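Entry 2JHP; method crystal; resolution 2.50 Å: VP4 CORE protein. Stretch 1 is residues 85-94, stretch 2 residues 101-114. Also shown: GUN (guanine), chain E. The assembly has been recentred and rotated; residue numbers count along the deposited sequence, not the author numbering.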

# COMPACT_ATOMS: atom_id res chain seq x y z
N VAL A 85 1.64 1.97 -23.09
CA VAL A 85 3.02 2.42 -22.84
C VAL A 85 3.24 2.79 -21.38
O VAL A 85 2.52 3.61 -20.82
N ASP A 86 4.23 2.15 -20.76
CA ASP A 86 4.59 2.39 -19.35
C ASP A 86 5.09 3.81 -19.10
O ASP A 86 4.60 4.49 -18.20
N VAL A 87 6.07 4.24 -19.88
CA VAL A 87 6.62 5.59 -19.78
C VAL A 87 6.36 6.30 -21.10
O VAL A 87 6.95 5.94 -22.12
N ARG A 88 5.49 7.31 -21.09
CA ARG A 88 5.28 8.09 -22.31
C ARG A 88 6.16 9.33 -22.36
O ARG A 88 5.99 10.26 -21.59
N ILE A 89 7.12 9.29 -23.29
CA ILE A 89 8.04 10.39 -23.52
C ILE A 89 7.36 11.49 -24.30
O ILE A 89 6.87 11.26 -25.41
N PRO A 90 7.32 12.70 -23.72
CA PRO A 90 6.72 13.89 -24.34
C PRO A 90 7.39 14.27 -25.66
O PRO A 90 8.52 13.84 -25.93
N ARG A 91 6.69 15.06 -26.47
CA ARG A 91 7.22 15.54 -27.75
C ARG A 91 8.50 16.36 -27.54
O ARG A 91 9.55 16.02 -28.08
N GLU A 92 8.38 17.41 -26.73
CA GLU A 92 9.47 18.36 -26.48
C GLU A 92 10.71 17.67 -25.90
O GLU A 92 11.84 18.12 -26.11
N VAL A 93 10.48 16.59 -25.16
CA VAL A 93 11.56 15.84 -24.52
C VAL A 93 12.38 15.03 -25.53
O VAL A 93 13.55 14.74 -25.28
N ALA A 94 11.80 14.72 -26.69
CA ALA A 94 12.41 13.78 -27.65
C ALA A 94 13.89 14.04 -28.08
O ALA A 94 14.67 13.10 -28.01
N ALA A 101 17.53 14.69 -19.72
CA ALA A 101 16.09 14.90 -19.55
C ALA A 101 15.28 13.64 -19.84
O ALA A 101 14.30 13.34 -19.15
N PHE A 102 15.71 12.89 -20.86
CA PHE A 102 15.14 11.58 -21.21
C PHE A 102 15.19 10.63 -20.02
O PHE A 102 14.16 10.09 -19.61
N GLU A 103 16.38 10.45 -19.46
CA GLU A 103 16.56 9.54 -18.33
C GLU A 103 15.77 9.97 -17.09
O GLU A 103 15.15 9.13 -16.43
N ASN A 104 15.78 11.28 -16.78
CA ASN A 104 14.97 11.85 -15.70
C ASN A 104 13.48 11.64 -15.92
O ASN A 104 12.73 11.46 -14.97
N GLU A 105 13.07 11.68 -17.19
CA GLU A 105 11.69 11.34 -17.54
C GLU A 105 11.37 9.90 -17.15
O GLU A 105 10.38 9.66 -16.46
N ILE A 106 12.21 8.96 -17.59
CA ILE A 106 12.09 7.56 -17.19
C ILE A 106 12.04 7.42 -15.68
O ILE A 106 11.13 6.80 -15.14
N GLY A 107 13.00 8.04 -15.01
CA GLY A 107 13.13 7.94 -13.56
C GLY A 107 11.94 8.45 -12.78
O GLY A 107 11.49 7.79 -11.84
N ARG A 108 11.43 9.63 -13.15
CA ARG A 108 10.24 10.18 -12.50
C ARG A 108 9.03 9.27 -12.68
O ARG A 108 8.37 8.89 -11.69
N ARG A 109 8.75 8.89 -13.93
CA ARG A 109 7.62 8.00 -14.19
C ARG A 109 7.84 6.66 -13.52
O ARG A 109 6.92 6.03 -13.02
N ARG A 110 9.10 6.24 -13.46
CA ARG A 110 9.45 5.02 -12.75
C ARG A 110 9.07 5.07 -11.24
O ARG A 110 8.52 4.10 -10.69
N ILE A 111 9.35 6.19 -10.58
CA ILE A 111 8.95 6.38 -9.17
C ILE A 111 7.44 6.36 -9.01
O ILE A 111 6.92 5.81 -8.04
N ARG A 112 6.72 6.94 -9.98
CA ARG A 112 5.26 6.91 -9.97
C ARG A 112 4.66 5.51 -10.14
O ARG A 112 3.57 5.24 -9.65
N MET A 113 5.38 4.61 -10.81
CA MET A 113 4.90 3.24 -11.07
C MET A 113 4.87 2.34 -9.85
O MET A 113 4.24 1.28 -9.88
N ARG A 114 5.57 2.74 -8.79
CA ARG A 114 5.58 1.98 -7.55
C ARG A 114 4.18 1.79 -7.02
O ARG A 114 3.86 0.73 -6.51

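The contact is a mainly apolar packing of an irregular segment, with a short strand at V87 and R88, against one flank of a helix, edged by a single weak hydrogen bond. Along the helix, A101, E105 and R109, spaced by four residues, point their CA-to-CB bonds toward the segment on nearly the same side at each turn; so does M113, four residues on.

V87, the central apolar residue, has chi1 t. Its methyls share R109, CG1 lying 3.9 Å from CB and CG2 3.8 Å from CG of R109; CG1 also lies 4.0 Å from CA of I106, and CG2 3.2 Å from CE of M113, a tight approach. A branched, compact side chain suits this place, and the long, flexible M113 (chi1 m, chi2 t) can reach it from beyond R109.

I89 leaves its backbone sideways, but with chi1 and chi2 both m its end comes nearer the helix. CG1 sits 3.7 Å from CE1 of F102, whose t rotamer brings the ring back to the segment, and CD1 meets CG of E105 at 3.7 Å. V93, at the third position of a type I turn, points toward the helix; its CG1 approaches CA of F102 at 4.2 Å.

E105 (chi1 t, chi2 p) contributes its methylene groups, CG also lying 4.0 Å from CD of P90. Its carboxylate also borders the segment, OE1 lying 4.2 Å from CG2 of V93, and makes a long salt bridge within the helix, OE1 to NH1 of R108 at 3.6 Å.

R109 likewise combines both roles. Its t, p, p side chain lets NE donate weakly to backbone O of D86 at 3.4 Å. NH1 also lies 3.4 Å from N of R88, but both are donors. Guanine lies apart from this packing, its N2 donating weakly to O of R114 at 2.9 Å.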

# COMPACT_ATOMS: atom_id res chain seq x y z
CB VAL A 85 3.40 3.56 -23.83
CG1 VAL A 85 4.48 4.44 -23.28
CG2 VAL A 85 3.85 2.98 -25.15
CB ASP A 86 5.67 1.40 -18.87
CG ASP A 86 5.14 -0.02 -18.71
OD1 ASP A 86 5.96 -0.96 -18.85
OD2 ASP A 86 3.93 -0.21 -18.45
CB VAL A 87 8.15 5.60 -19.51
CG1 VAL A 87 8.65 7.02 -19.25
CG2 VAL A 87 8.49 4.71 -18.35
CB ARG A 88 3.81 8.44 -22.54
CG ARG A 88 3.57 8.97 -23.94
CD ARG A 88 2.11 8.99 -24.32
NE ARG A 88 1.98 9.37 -25.73
CZ ARG A 88 0.83 9.43 -26.40
NH1 ARG A 88 -0.32 9.13 -25.80
NH2 ARG A 88 0.83 9.79 -27.67
CB ILE A 89 9.31 9.92 -24.27
CG1 ILE A 89 9.97 8.76 -23.53
CG2 ILE A 89 10.30 11.09 -24.46
CD1 ILE A 89 10.43 9.08 -22.12
CB PRO A 90 6.94 14.99 -23.30
CG PRO A 90 7.18 14.26 -22.00
CD PRO A 90 7.87 12.99 -22.38
CB ARG A 91 6.18 16.40 -28.48
CG ARG A 91 5.12 15.61 -29.22
CD ARG A 91 4.25 16.55 -30.05
NE ARG A 91 3.07 15.86 -30.58
CZ ARG A 91 2.01 16.47 -31.11
NH1 ARG A 91 1.96 17.80 -31.19
NH2 ARG A 91 1.00 15.75 -31.56
CB GLU A 92 9.01 19.46 -25.52
CG GLU A 92 7.50 19.64 -25.44
CD GLU A 92 7.07 21.09 -25.47
OE1 GLU A 92 7.55 21.90 -24.64
OE2 GLU A 92 6.22 21.43 -26.32
CB VAL A 93 11.01 14.96 -23.36
CG1 VAL A 93 12.09 14.05 -22.78
CG2 VAL A 93 10.45 15.84 -22.25
CB ALA A 94 11.48 13.48 -28.83
CB ALA A 101 15.62 16.05 -20.42
CB PHE A 102 15.91 10.99 -22.40
CG PHE A 102 15.37 9.66 -22.88
CD1 PHE A 102 14.13 9.59 -23.50
CD2 PHE A 102 16.13 8.50 -22.73
CE1 PHE A 102 13.63 8.36 -23.95
CE2 PHE A 102 15.63 7.26 -23.17
CZ PHE A 102 14.38 7.20 -23.78
CB GLU A 103 18.05 9.39 -18.00
CG GLU A 103 18.86 8.77 -19.15
CD GLU A 103 20.24 8.25 -18.73
OE1 GLU A 103 21.00 9.00 -18.06
OE2 GLU A 103 20.56 7.10 -19.10
CB ASN A 104 15.25 13.35 -15.55
CG ASN A 104 16.67 13.67 -15.09
OD1 ASN A 104 17.39 14.38 -15.78
ND2 ASN A 104 17.06 13.16 -13.93
CB GLU A 105 11.41 11.56 -19.02
CG GLU A 105 9.93 11.49 -19.36
CD GLU A 105 9.12 12.55 -18.63
OE1 GLU A 105 9.46 13.74 -18.76
OE2 GLU A 105 8.15 12.19 -17.91
CB ILE A 106 13.22 6.67 -17.75
CG1 ILE A 106 13.30 6.78 -19.28
CG2 ILE A 106 13.02 5.23 -17.31
CD1 ILE A 106 14.39 5.92 -19.91
CB ARG A 108 9.92 11.59 -13.01
CG ARG A 108 10.93 12.65 -12.63
CD ARG A 108 10.46 14.02 -13.06
NE ARG A 108 11.58 14.87 -13.45
CZ ARG A 108 11.89 15.19 -14.70
NH1 ARG A 108 11.16 14.74 -15.72
NH2 ARG A 108 12.94 15.98 -14.95
CB ARG A 109 7.35 7.82 -15.68
CG ARG A 109 6.29 6.75 -15.98
CD ARG A 109 4.85 7.25 -15.87
NE ARG A 109 4.43 7.74 -17.18
CZ ARG A 109 4.47 9.02 -17.57
NH1 ARG A 109 4.07 9.35 -18.78
NH2 ARG A 109 4.91 9.97 -16.74
CB ARG A 110 10.92 4.73 -12.93
CG ARG A 110 11.22 3.30 -12.89
CD ARG A 110 11.64 2.79 -14.23
NE ARG A 110 13.06 2.46 -14.30
CZ ARG A 110 13.64 1.41 -13.74
NH1 ARG A 110 13.00 0.51 -13.01
NH2 ARG A 110 14.91 1.25 -13.93
CB ILE A 111 9.53 7.69 -8.56
CG1 ILE A 111 11.05 7.57 -8.37
CG2 ILE A 111 8.83 8.00 -7.22
CD1 ILE A 111 11.71 8.84 -7.85
CB ARG A 112 4.69 7.86 -11.03
CG ARG A 112 4.96 9.34 -10.76
CD ARG A 112 3.99 9.93 -9.73
NE ARG A 112 4.41 11.26 -9.26
CZ ARG A 112 4.16 12.40 -9.91
NH1 ARG A 112 3.50 12.40 -11.06
NH2 ARG A 112 4.59 13.55 -9.40
CB MET A 113 5.76 2.55 -12.12
CG MET A 113 5.64 3.08 -13.52
SD MET A 113 6.62 2.08 -14.63
CE MET A 113 7.10 3.36 -15.75
CB ARG A 114 6.43 2.66 -6.47
CG ARG A 114 7.91 2.69 -6.76
CD ARG A 114 8.61 3.47 -5.69
NE ARG A 114 10.01 3.66 -6.03
CZ ARG A 114 10.92 4.21 -5.22
NH1 ARG A 114 10.58 4.61 -4.01
NH2 ARG A 114 12.16 4.34 -5.64
N9 GUN E . 2.04 1.88 -2.40
C8 GUN E . 2.06 2.51 -1.22
N7 GUN E . 3.25 2.32 -0.64
C5 GUN E . 4.00 1.58 -1.45
C6 GUN E . 5.30 1.08 -1.38
O6 GUN E . 6.00 1.31 -0.40
N1 GUN E . 5.80 0.30 -2.43
C2 GUN E . 4.96 0.05 -3.53
N2 GUN E . 5.40 -0.68 -4.54
N3 GUN E . 3.71 0.55 -3.57
C4 GUN E . 3.22 1.30 -2.57